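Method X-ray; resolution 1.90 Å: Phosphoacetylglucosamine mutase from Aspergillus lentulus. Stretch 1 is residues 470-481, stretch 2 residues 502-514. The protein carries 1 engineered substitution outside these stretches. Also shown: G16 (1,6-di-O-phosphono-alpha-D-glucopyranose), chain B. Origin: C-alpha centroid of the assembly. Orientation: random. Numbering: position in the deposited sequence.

Stretch 1 (470-481) IFKAYDAERKLE
Stretch 2, residues 502-514: SFARASGTEDAVR

The apolar centre of the contact lies where Phe 471 meets Val 513 and Ala 506. Phe 471 (chi1 -68°, m; chi2 -91°) directs its CA-to-CB bond toward stretch 2, and Val 513 (chi1 174°, t) points back. Val 513 CG2 sits over one ring face, 3.8 Å from Phe 471 CD2 and 4.0 Å from the ring centroid, 18° off the normal: a CH-pi contact in which a methyl group meets the pi cloud. Beside it, Phe 471 CB and Ala 506 CB stand 4.5 Å apart. Leu 480 (m, t) leaves its backbone sideways, but its end comes nearer, bringing CD1 to 4.1 Å from Ala 504 CB and CD2 to 3.5 Å from Ala 504 O.

Each stretch carries its own hairpin ladder. In stretch 1, strands 472-474 and 479-481 flank a type I' turn from Asp 475 to Arg 478; Asp 475, Ala 476 and Glu 477 all have positive phi (66°, 54°, 58°). Tyr 474 N to Lys 479 O (2.8 Å), Lys 479 N to Tyr 474 O (3.1 Å) and Glu 481 N to Lys 472 O (2.7 Å) close the ladder. In stretch 2, strand 502-506 pairs with 513-514 through Arg 505 N to Arg 514 O (3.1 Å) and Arg 514 N to Arg 505 O (2.7 Å).

No direct backbone hydrogen bond joins the stretches. Their register sets Phe 471 CA 6.0 Å from Ala 506 CA and Arg 478 CA 5.7 Å from Phe 503 CA, and water spans the backbones. Water 1 donates to Phe 471 O (2.7 Å from its O) and accepts from Ala 506 N (2.8 Å); water 2 donates to Glu 477 O (2.7 Å) and Ala 504 O (2.8 Å). Phe 503 (chi1 67°, p; chi2 -75°) places CD2 3.5 Å from Glu 477 O, with the carbonyl oblique to its ring.

At the polar edge, Glu 477 (m, t, chi3 -57°) accepts a salt-bridging hydrogen bond at OE2 from Arg 505 NE, 3.2 Å and 163°. Arg 505 (p, t, m, chi4 -78°) also reaches the ligand phosphate with its terminal nitrogens: NH1 lies 2.8 Å from G16 O1P and NH2 2.9 Å from G16 O3P, both hydrogen bonds at 168°. The carboxylate thus meets the same guanidinium that grips the phosphate. Gly 508 N adds a 2.8 Å hydrogen bond to G16 O3P.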

ATOM      1  N   ILE A 470     -10.660 -14.329  18.205  1.00 22.70           N
ATOM      2  CA  ILE A 470     -12.032 -14.892  18.151  1.00 23.02           C
ATOM      3  C   ILE A 470     -12.928 -14.231  17.053  1.00 20.94           C
ATOM      4  O   ILE A 470     -14.050 -14.701  16.797  1.00 18.34           O
ATOM      5  CB  ILE A 470     -12.740 -14.861  19.512  1.00 24.57           C
ATOM      6  CG1 ILE A 470     -13.215 -13.427  19.826  1.00 21.17           C
ATOM      7  CG2 ILE A 470     -11.808 -15.417  20.611  1.00 26.57           C
ATOM      8  CD1 ILE A 470     -14.121 -13.291  21.026  1.00 23.37           C
ATOM      9  N   PHE A 471     -12.455 -13.138  16.444  1.00 19.10           N
ATOM     10  CA  PHE A 471     -13.233 -12.458  15.351  1.00 18.80           C
ATOM     11  C   PHE A 471     -12.746 -13.006  14.015  1.00 20.60           C
ATOM     12  O   PHE A 471     -11.620 -12.703  13.581  1.00 17.91           O
ATOM     13  CB  PHE A 471     -13.022 -10.948  15.413  1.00 19.07           C
ATOM     14  CG  PHE A 471     -13.631 -10.341  16.637  1.00 19.01           C
ATOM     15  CD1 PHE A 471     -14.960  -9.864  16.601  1.00 18.01           C
ATOM     16  CD2 PHE A 471     -12.949 -10.397  17.886  1.00 18.19           C
ATOM     17  CE1 PHE A 471     -15.540  -9.283  17.742  1.00 22.01           C
ATOM     18  CE2 PHE A 471     -13.538  -9.850  19.012  1.00 18.52           C
ATOM     19  CZ  PHE A 471     -14.817  -9.317  18.966  1.00 19.19           C
ATOM     20  N   LYS A 472     -13.545 -13.874  13.398  1.00 21.65           N
ATOM     21  CA  LYS A 472     -13.097 -14.599  12.163  1.00 20.32           C
ATOM     22  C   LYS A 472     -14.111 -14.254  11.070  1.00 18.79           C
ATOM     23  O   LYS A 472     -15.341 -14.409  11.259  1.00 17.52           O
ATOM     24  CB  LYS A 472     -12.976 -16.120  12.364  1.00 24.53           C
ATOM     25  CG  LYS A 472     -12.034 -16.511  13.535  1.00 30.22           C
ATOM     26  CD  LYS A 472     -11.785 -18.028  13.730  1.00 33.24           C
ATOM     27  CE  LYS A 472     -13.067 -18.828  13.882  1.00 46.40           C
ATOM     28  NZ  LYS A 472     -13.423 -19.497  15.174  1.00 49.52           N
ATOM     29  N   ALA A 473     -13.607 -13.699   9.997  1.00 17.16           N
ATOM     30  CA  ALA A 473     -14.491 -13.172   8.980  1.00 21.01           C
ATOM     31  C   ALA A 473     -14.431 -13.925   7.642  1.00 18.54           C
ATOM     32  O   ALA A 473     -13.426 -14.535   7.322  1.00 23.25           O
ATOM     33  CB  ALA A 473     -14.194 -11.666   8.775  1.00 21.47           C
ATOM     34  N   TYR A 474     -15.460 -13.780   6.828  1.00 17.60           N
ATOM     35  CA  TYR A 474     -15.475 -14.427   5.490  1.00 18.03           C
ATOM     36  C   TYR A 474     -16.287 -13.550   4.504  1.00 17.59           C
ATOM     37  O   TYR A 474     -16.818 -12.492   4.916  1.00 16.21           O
ATOM     38  CB  TYR A 474     -15.998 -15.906   5.593  1.00 17.20           C
ATOM     39  CG  TYR A 474     -17.467 -15.891   6.008  1.00 18.25           C
ATOM     40  CD1 TYR A 474     -18.473 -15.911   5.011  1.00 17.29           C
ATOM     41  CD2 TYR A 474     -17.852 -15.809   7.370  1.00 18.79           C
ATOM     42  CE1 TYR A 474     -19.842 -15.864   5.330  1.00 18.12           C
ATOM     43  CE2 TYR A 474     -19.215 -15.716   7.706  1.00 16.12           C
ATOM     44  CZ  TYR A 474     -20.175 -15.737   6.691  1.00 17.77           C
ATOM     45  OH  TYR A 474     -21.501 -15.691   7.051  1.00 19.56           O
ATOM     46  N   ASP A 475     -16.302 -13.931   3.198  1.00 17.36           N
ATOM     47  CA  ASP A 475     -17.025 -13.210   2.139  1.00 17.39           C
ATOM     48  C   ASP A 475     -16.387 -11.831   1.948  1.00 16.97           C
ATOM     49  O   ASP A 475     -17.029 -10.779   2.177  1.00 15.77           O
ATOM     50  CB  ASP A 475     -18.550 -13.174   2.456  1.00 21.11           C
ATOM     51  CG  ASP A 475     -19.370 -12.515   1.339  1.00 24.55           C
ATOM     52  OD1 ASP A 475     -18.856 -12.311   0.227  1.00 24.73           O
ATOM     53  OD2 ASP A 475     -20.457 -12.020   1.646  1.00 33.29           O
ATOM     54  N   ALA A 476     -15.107 -11.849   1.558  1.00 15.95           N
ATOM     55  CA  ALA A 476     -14.307 -10.605   1.459  1.00 17.02           C
ATOM     56  C   ALA A 476     -14.388  -9.865   2.810  1.00 16.88           C
ATOM     57  O   ALA A 476     -14.466  -8.620   2.909  1.00 16.52           O
ATOM     58  CB  ALA A 476     -14.737  -9.743   0.210  1.00 16.31           C
ATOM     59  N   GLU A 477     -14.311 -10.685   3.873  1.00 16.58           N
ATOM     60  CA  GLU A 477     -14.331 -10.254   5.256  1.00 17.02           C
ATOM     61  C   GLU A 477     -15.606  -9.443   5.676  1.00 15.47           C
ATOM     62  O   GLU A 477     -15.566  -8.692   6.642  1.00 16.48           O
ATOM     63  CB  GLU A 477     -13.007  -9.538   5.614  1.00 16.14           C
ATOM     64  CG  GLU A 477     -11.769 -10.456   5.415  1.00 16.42           C
ATOM     65  CD  GLU A 477     -10.503  -9.652   5.595  1.00 22.94           C
ATOM     66  OE1 GLU A 477     -10.345  -8.646   4.853  1.00 21.38           O
ATOM     67  OE2 GLU A 477      -9.805  -9.856   6.592  1.00 31.66           O
ATOM     68  N   ARG A 478     -16.708  -9.563   4.931  1.00 16.80           N
ATOM     69  CA  ARG A 478     -17.920  -8.759   5.178  1.00 16.13           C
ATOM     70  C   ARG A 478     -18.857  -9.392   6.248  1.00 16.46           C
ATOM     71  O   ARG A 478     -19.815  -8.752   6.677  1.00 17.33           O
ATOM     72  CB  ARG A 478     -18.708  -8.417   3.872  1.00 17.48           C
ATOM     73  CG  ARG A 478     -17.840  -7.558   2.946  1.00 17.53           C
ATOM     74  CD  ARG A 478     -18.450  -7.365   1.548  1.00 17.70           C
ATOM     75  NE  ARG A 478     -18.337  -8.614   0.759  1.00 19.15           N
ATOM     76  CZ  ARG A 478     -18.681  -8.627  -0.539  1.00 21.26           C
ATOM     77  NH1 ARG A 478     -19.086  -7.493  -1.119  1.00 18.72           N
ATOM     78  NH2 ARG A 478     -18.596  -9.740  -1.241  1.00 20.72           N
ATOM     79  N   LYS A 479     -18.574 -10.633   6.654  1.00 15.31           N
ATOM     80  CA  LYS A 479     -19.414 -11.312   7.686  1.00 15.48           C
ATOM     81  C   LYS A 479     -18.496 -11.974   8.690  1.00 15.84           C
ATOM     82  O   LYS A 479     -17.466 -12.490   8.284  1.00 15.83           O
ATOM     83  CB  LYS A 479     -20.344 -12.340   6.993  1.00 18.32           C
ATOM     84  CG  LYS A 479     -21.403 -11.651   6.080  1.00 21.12           C
ATOM     85  CD  LYS A 479     -22.026 -12.765   5.213  1.00 27.42           C
ATOM     86  CE  LYS A 479     -23.289 -12.353   4.457  1.00 34.91           C
ATOM     87  NZ  LYS A 479     -23.021 -11.140   3.622  1.00 47.86           N
ATOM     88  N   LEU A 480     -18.923 -12.010   9.962  1.00 14.68           N
ATOM     89  CA  LEU A 480     -18.223 -12.745  11.036  1.00 16.23           C
ATOM     90  C   LEU A 480     -18.783 -14.159  11.197  1.00 17.73           C
ATOM     91  O   LEU A 480     -20.021 -14.359  11.356  1.00 18.92           O
ATOM     92  CB  LEU A 480     -18.335 -11.981  12.365  1.00 16.65           C
ATOM     93  CG  LEU A 480     -17.425 -10.761  12.348  1.00 18.49           C
ATOM     94  CD1 LEU A 480     -17.829  -9.875  13.526  1.00 18.13           C
ATOM     95  CD2 LEU A 480     -15.937 -11.131  12.407  1.00 17.00           C
ATOM     96  N   GLU A 481     -17.908 -15.149  11.014  1.00 17.70           N
ATOM     97  CA  GLU A 481     -18.261 -16.533  11.343  1.00 21.03           C
ATOM     98  C   GLU A 481     -18.291 -16.647  12.891  1.00 21.36           C
ATOM     99  O   GLU A 481     -19.093 -17.387  13.480  1.00 23.36           O
ATOM    100  CB  GLU A 481     -17.167 -17.475  10.748  1.00 23.45           C
ATOM    101  CG  GLU A 481     -16.847 -18.732  11.573  1.00 27.61           C
ATOM    102  CD  GLU A 481     -15.458 -19.274  11.313  1.00 29.61           C
ATOM    103  OE1 GLU A 481     -14.632 -18.622  10.590  1.00 27.84           O
ATOM    104  OE2 GLU A 481     -15.186 -20.395  11.809  1.00 31.31           O
ATOM    105  N   SER A 502     -22.692  -2.140   7.666  1.00 16.61           N
ATOM    106  CA  SER A 502     -21.615  -2.156   8.670  1.00 14.71           C
ATOM    107  C   SER A 502     -20.969  -3.497   8.725  1.00 15.03           C
ATOM    108  O   SER A 502     -21.629  -4.520   8.515  1.00 15.82           O
ATOM    109  CB  SER A 502     -22.129  -1.670  10.071  1.00 15.78           C
ATOM    110  OG  SER A 502     -21.042  -1.625  10.998  1.00 16.22           O
ATOM    111  N   PHE A 503     -19.635  -3.533   8.947  1.00 14.16           N
ATOM    112  CA  PHE A 503     -18.970  -4.815   9.172  1.00 14.15           C
ATOM    113  C   PHE A 503     -17.816  -4.612  10.176  1.00 14.69           C
ATOM    114  O   PHE A 503     -17.291  -3.534  10.277  1.00 15.94           O
ATOM    115  CB  PHE A 503     -18.449  -5.487   7.917  1.00 13.12           C
ATOM    116  CG  PHE A 503     -17.311  -4.738   7.263  1.00 14.56           C
ATOM    117  CD1 PHE A 503     -17.568  -3.518   6.504  1.00 13.11           C
ATOM    118  CD2 PHE A 503     -16.016  -5.257   7.294  1.00 14.92           C
ATOM    119  CE1 PHE A 503     -16.492  -2.819   5.894  1.00 14.34           C
ATOM    120  CE2 PHE A 503     -14.945  -4.536   6.673  1.00 14.60           C
ATOM    121  CZ  PHE A 503     -15.186  -3.307   6.029  1.00 14.68           C
ATOM    122  N   ALA A 504     -17.466  -5.680  10.890  1.00 14.45           N
ATOM    123  CA  ALA A 504     -16.367  -5.670  11.868  1.00 13.02           C
ATOM    124  C   ALA A 504     -15.348  -6.770  11.515  1.00 15.20           C
ATOM    125  O   ALA A 504     -15.730  -7.903  11.152  1.00 13.06           O
ATOM    126  CB  ALA A 504     -16.933  -5.930  13.301  1.00 13.65           C
ATOM    127  N   ARG A 505     -14.034  -6.509  11.708  1.00 14.46           N
ATOM    128  CA  ARG A 505     -13.051  -7.564  11.421  1.00 15.08           C
ATOM    129  C   ARG A 505     -11.803  -7.176  12.209  1.00 15.91           C
ATOM    130  O   ARG A 505     -11.556  -5.969  12.488  1.00 13.72           O
ATOM    131  CB  ARG A 505     -12.649  -7.690   9.951  1.00 15.22           C
ATOM    132  CG  ARG A 505     -12.290  -6.333   9.287  1.00 17.02           C
ATOM    133  CD  ARG A 505     -11.737  -6.504   7.844  1.00 16.99           C
ATOM    134  NE  ARG A 505     -10.339  -6.975   7.839  1.00 15.68           N
ATOM    135  CZ  ARG A 505      -9.258  -6.198   8.083  1.00 16.57           C
ATOM    136  NH1 ARG A 505      -9.360  -4.903   8.438  1.00 14.98           N
ATOM    137  NH2 ARG A 505      -8.051  -6.733   8.004  1.00 15.67           N
ATOM    138  N   ALA A 506     -11.048  -8.202  12.561  1.00 15.55           N
ATOM    139  CA  ALA A 506      -9.750  -8.035  13.280  1.00 16.91           C
ATOM    140  C   ALA A 506      -8.780  -7.356  12.311  1.00 15.79           C
ATOM    141  O   ALA A 506      -8.709  -7.680  11.086  1.00 15.53           O
ATOM    142  CB  ALA A 506      -9.183  -9.427  13.660  1.00 16.10           C
ATOM    143  N   SER A 507      -8.063  -6.360  12.845  1.00 16.67           N
ATOM    144  CA  SER A 507      -6.927  -5.800  12.132  1.00 15.54           C
ATOM    145  C   SER A 507      -5.795  -6.829  12.124  1.00 16.53           C
ATOM    146  O   SER A 507      -5.604  -7.548  13.138  1.00 16.82           O
ATOM    147  CB  SER A 507      -6.464  -4.500  12.884  1.00 14.04           C
ATOM    148  OG  SER A 507      -5.209  -4.059  12.347  1.00 16.35           O
ATOM    149  N   GLY A 508      -5.026  -6.844  11.023  1.00 17.79           N
ATOM    150  CA  GLY A 508      -3.754  -7.598  10.891  1.00 17.49           C
ATOM    151  C   GLY A 508      -2.554  -6.711  10.930  1.00 16.87           C
ATOM    152  O   GLY A 508      -1.426  -7.167  10.543  1.00 15.78           O
ATOM    153  N   THR A 509      -2.724  -5.433  11.349  1.00 17.02           N
ATOM    154  CA  THR A 509      -1.543  -4.538  11.498  1.00 17.83           C
ATOM    155  C   THR A 509      -1.417  -3.973  12.942  1.00 18.01           C
ATOM    156  O   THR A 509      -0.346  -3.469  13.318  1.00 20.23           O
ATOM    157  CB  THR A 509      -1.527  -3.338  10.513  1.00 19.00           C
ATOM    158  OG1 THR A 509      -2.671  -2.485  10.759  1.00 17.15           O
ATOM    159  CG2 THR A 509      -1.519  -3.779   9.053  1.00 18.19           C
ATOM    160  N   GLU A 510      -2.534  -3.963  13.700  1.00 20.31           N
ATOM    161  CA  GLU A 510      -2.638  -3.455  15.036  1.00 21.43           C
ATOM    162  C   GLU A 510      -3.495  -4.393  15.856  1.00 24.07           C
ATOM    163  O   GLU A 510      -4.312  -5.139  15.295  1.00 22.51           O
ATOM    164  CB  GLU A 510      -3.409  -2.109  15.011  1.00 21.28           C
ATOM    165  CG  GLU A 510      -2.676  -1.051  14.254  1.00 23.31           C
ATOM    166  CD  GLU A 510      -3.538   0.202  14.190  1.00 27.74           C
ATOM    167  OE1 GLU A 510      -3.893   0.712  13.076  1.00 20.65           O
ATOM    168  OE2 GLU A 510      -3.875   0.607  15.302  1.00 27.61           O
ATOM    169  N   ASP A 511      -3.321  -4.340  17.184  1.00 22.98           N
ATOM    170  CA  ASP A 511      -4.163  -5.092  18.071  1.00 21.91           C
ATOM    171  C   ASP A 511      -5.544  -4.388  18.301  1.00 19.18           C
ATOM    172  O   ASP A 511      -5.788  -3.693  19.314  1.00 19.79           O
ATOM    173  CB  ASP A 511      -3.440  -5.290  19.409  1.00 28.03           C
ATOM    174  CG  ASP A 511      -4.157  -6.327  20.288  1.00 33.55           C
ATOM    175  OD1 ASP A 511      -5.155  -6.940  19.828  1.00 30.79           O
ATOM    176  OD2 ASP A 511      -3.730  -6.520  21.431  1.00 37.10           O
ATOM    177  N   ALA A 512      -6.451  -4.501  17.331  1.00 16.19           N
ATOM    178  CA  ALA A 512      -7.790  -3.962  17.468  1.00 16.92           C
ATOM    179  C   ALA A 512      -8.717  -4.716  16.527  1.00 16.56           C
ATOM    180  O   ALA A 512      -8.245  -5.442  15.624  1.00 17.25           O
ATOM    181  CB  ALA A 512      -7.792  -2.504  17.031  1.00 17.58           C
ATOM    182  N   VAL A 513     -10.035  -4.509  16.746  1.00 15.77           N
ATOM    183  CA  VAL A 513     -11.045  -4.848  15.779  1.00 15.26           C
ATOM    184  C   VAL A 513     -11.504  -3.521  15.140  1.00 15.13           C
ATOM    185  O   VAL A 513     -11.873  -2.563  15.870  1.00 17.54           O
ATOM    186  CB  VAL A 513     -12.235  -5.601  16.443  1.00 16.97           C
ATOM    187  CG1 VAL A 513     -13.402  -5.843  15.467  1.00 19.19           C
ATOM    188  CG2 VAL A 513     -11.689  -6.995  16.800  1.00 19.31           C
ATOM    189  N   ARG A 514     -11.687  -3.557  13.799  1.00 14.01           N
ATOM    190  CA  ARG A 514     -12.187  -2.354  13.110  1.00 14.13           C
ATOM    191  C   ARG A 514     -13.665  -2.468  12.840  1.00 14.26           C
ATOM    192  O   ARG A 514     -14.108  -3.500  12.364  1.00 15.96           O
ATOM    193  CB  ARG A 514     -11.470  -2.192  11.751  1.00 12.60           C
ATOM    194  CG  ARG A 514      -9.954  -2.067  11.873  1.00 12.70           C
ATOM    195  CD  ARG A 514      -9.328  -1.487  10.583  1.00 15.65           C
ATOM    196  NE  ARG A 514      -7.830  -1.527  10.634  1.00 14.74           N
ATOM    197  CZ  ARG A 514      -7.075  -0.702  11.387  1.00 17.26           C
ATOM    198  NH1 ARG A 514      -7.669   0.194  12.225  1.00 15.20           N
ATOM    199  NH2 ARG A 514      -5.711  -0.818  11.315  1.00 16.58           N
TER
HETATM  200  C1  G16 B 601      -1.458  -2.206   5.535  1.00 19.76           C
HETATM  201  C2  G16 B 601      -1.787  -2.962   4.251  1.00 27.33           C
HETATM  202  C3  G16 B 601      -3.127  -2.433   3.648  1.00 24.16           C
HETATM  203  C4  G16 B 601      -4.303  -2.483   4.608  1.00 22.73           C
HETATM  204  C5  G16 B 601      -3.916  -1.708   5.861  1.00 22.52           C
HETATM  205  C6  G16 B 601      -4.850  -1.896   7.034  1.00 20.51           C
HETATM  206  O1  G16 B 601      -1.265  -0.823   5.222  1.00 20.16           O
HETATM  207  O2  G16 B 601      -0.722  -2.921   3.252  1.00 31.53           O
HETATM  208  O3  G16 B 601      -3.333  -3.116   2.476  1.00 27.54           O
HETATM  209  O4  G16 B 601      -5.565  -1.870   4.094  1.00 22.37           O
HETATM  210  O5  G16 B 601      -2.692  -2.214   6.446  1.00 20.78           O
HETATM  211  O6  G16 B 601      -4.855  -3.358   7.361  1.00 16.99           O
HETATM  212  P   G16 B 601      -5.690  -3.860   8.658  1.00 16.36           P
HETATM  213  O1P G16 B 601      -7.126  -3.293   8.571  1.00 15.51           O
HETATM  214  O2P G16 B 601      -5.006  -3.273   9.915  1.00 16.18           O
HETATM  215  O3P G16 B 601      -5.585  -5.399   8.730  1.00 18.19           O
HETATM  216  P'  G16 B 601       0.138  -0.031   5.521  1.00 18.22           P
HETATM  217  O1X G16 B 601       1.304  -1.030   5.290  1.00 17.73           O
HETATM  218  O2X G16 B 601       0.149   0.312   7.045  1.00 17.83           O
HETATM  219  O3X G16 B 601       0.118   1.251   4.762  1.00 18.11           O
HETATM  220  O   HOH W   1     -11.811 -10.763  11.703  1.00 16.12           O
HETATM  221  O   HOH W   2     -16.921  -9.114   8.905  1.00 16.00           O
HETATM  222  O   HOH W   3      -9.845 -10.512   9.391  1.00 44.24           O
HETATM  223  O   HOH W   4     -21.659  -7.168   8.026  1.00 16.45           O